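Local atomic coordinates of succinylglutamate desuccinylase/aspartoacylase (Ruegeria sp. TM1040, PDB entry 3NA6), a protein that probably hydrolyses the amide bond of an N-acylated amino acid, as a member of the succinylglutamate desuccinylase/aspartoacylase family within the zinc exopeptidase clan. Residues D282-V287 and A324-V329. Residues are numbered along the deposited sequence; the frame is centred on the assembly and turned at random.
Sequences DLVARV and AVIGVV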
# COMPACT_ATOMS: atom_id res chain seq x y z
N ASP A 282 37.55 22.46 -2.52
CA ASP A 282 36.69 22.51 -3.70
C ASP A 282 35.26 22.03 -3.38
O ASP A 282 35.05 21.12 -2.56
CB ASP A 282 37.22 21.61 -4.83
CG ASP A 282 38.42 22.20 -5.57
OD1 ASP A 282 38.85 23.34 -5.27
OD2 ASP A 282 38.92 21.50 -6.49
N LEU A 283 34.30 22.64 -4.06
CA LEU A 283 32.91 22.26 -3.99
C LEU A 283 32.76 20.87 -4.59
O LEU A 283 33.20 20.64 -5.70
CB LEU A 283 32.10 23.28 -4.75
CG LEU A 283 30.61 23.44 -4.54
CD1 LEU A 283 30.26 23.69 -3.08
CD2 LEU A 283 30.19 24.61 -5.42
N VAL A 284 32.19 19.93 -3.83
CA VAL A 284 31.91 18.57 -4.32
C VAL A 284 30.43 18.41 -4.70
O VAL A 284 30.09 17.70 -5.67
CB VAL A 284 32.29 17.56 -3.25
CG1 VAL A 284 31.82 16.16 -3.60
CG2 VAL A 284 33.80 17.60 -3.08
N ALA A 285 29.56 19.05 -3.94
CA ALA A 285 28.12 18.96 -4.18
C ALA A 285 27.37 20.15 -3.62
O ALA A 285 27.86 20.82 -2.67
CB ALA A 285 27.57 17.69 -3.59
N ARG A 286 26.21 20.43 -4.20
CA ARG A 286 25.28 21.40 -3.63
C ARG A 286 23.88 20.79 -3.55
O ARG A 286 23.45 20.11 -4.48
CB ARG A 286 25.23 22.68 -4.45
CG ARG A 286 26.59 23.35 -4.59
CD ARG A 286 26.48 24.72 -5.24
NE ARG A 286 26.11 24.65 -6.64
CZ ARG A 286 25.96 25.71 -7.42
NH1 ARG A 286 26.17 26.93 -6.92
NH2 ARG A 286 25.58 25.55 -8.68
N VAL A 287 23.20 21.05 -2.43
CA VAL A 287 21.81 20.66 -2.25
C VAL A 287 20.86 21.88 -2.36
O VAL A 287 20.97 22.88 -1.56
CB VAL A 287 21.60 19.91 -0.91
CG1 VAL A 287 20.15 19.37 -0.86
CG2 VAL A 287 22.56 18.72 -0.83
N ALA A 324 28.97 11.89 -1.13
CA ALA A 324 30.14 11.63 -1.93
C ALA A 324 31.27 11.17 -1.02
O ALA A 324 31.28 11.46 0.19
CB ALA A 324 30.56 12.90 -2.65
N VAL A 325 32.22 10.45 -1.61
CA VAL A 325 33.42 10.06 -0.90
C VAL A 325 34.60 10.39 -1.80
O VAL A 325 34.58 10.05 -2.99
CB VAL A 325 33.44 8.55 -0.59
CG1 VAL A 325 34.83 8.13 0.02
CG2 VAL A 325 32.27 8.17 0.34
N ILE A 326 35.60 11.08 -1.25
CA ILE A 326 36.83 11.45 -1.97
C ILE A 326 37.94 10.47 -1.63
O ILE A 326 38.29 10.30 -0.47
CB ILE A 326 37.27 12.89 -1.61
CG1 ILE A 326 36.18 13.90 -1.94
CG2 ILE A 326 38.61 13.25 -2.32
CD1 ILE A 326 35.57 13.81 -3.44
N GLY A 327 38.48 9.79 -2.62
CA GLY A 327 39.57 8.83 -2.39
C GLY A 327 40.90 9.42 -2.83
O GLY A 327 40.92 10.47 -3.46
N VAL A 328 42.00 8.73 -2.52
CA VAL A 328 43.34 9.22 -2.84
C VAL A 328 44.11 8.18 -3.66
O VAL A 328 44.21 7.04 -3.25
CB VAL A 328 44.10 9.61 -1.56
CG1 VAL A 328 45.48 10.21 -1.88
CG2 VAL A 328 43.28 10.62 -0.76
N VAL A 329 44.60 8.58 -4.83
CA VAL A 329 45.38 7.67 -5.70
C VAL A 329 46.77 7.44 -5.10
O VAL A 329 47.45 8.40 -4.75
CB VAL A 329 45.53 8.23 -7.14
CG1 VAL A 329 46.54 7.41 -7.93
CG2 VAL A 329 44.17 8.26 -7.83
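V284 faces A324 and I326 across the interior between two antiparallel sheets, built mostly from the all-beta C-terminal part of the chain, and it does so from a classic beta bulge. V284 and A285 stand together opposite Y300 of the neighbouring strand, both making backbone hydrogen bonds with it, and the helix-like psi of V284 (-36°) gives the strand its local kink. As a result both residues direct their CB atoms toward segment 324-329, although the CB of A285 stays 5.7 Å from the CB of A324.

From CB, the side chain of V284 forks toward two different partners. CG1 lies anti to the backbone N (chi1 171°) and comes down on the methyl of A324, 3.6 Å from its CB. The other branch, CG2, anti to the carbonyl carbon, heads for I326 instead and meets the end of that side chain at CD1, 4.2 Å away. The beta-branched valine thus serves two residues on one face of the opposing strand, A324 and I326 being two positions apart, while V325 between them points its CB away.

Alanine suits the nearer place because the CA atoms of V284 and A324 are 7.6 Å apart, a gap that one methyl against one valine branch spans. At I326 a longer chain is needed, and isoleucine provides it: its CG1 arm bends at chi2 (-51°) to present CD1 tip to tip with the valine. L308 packs against both A324 and I326, and A302 against V284; the three touching residues are buried and meet through apolar carbons alone. Besides its contact with CG2, I326 CD1 also stands 4.4 Å from V284 CG1, so this one methyl faces both branches of the valine.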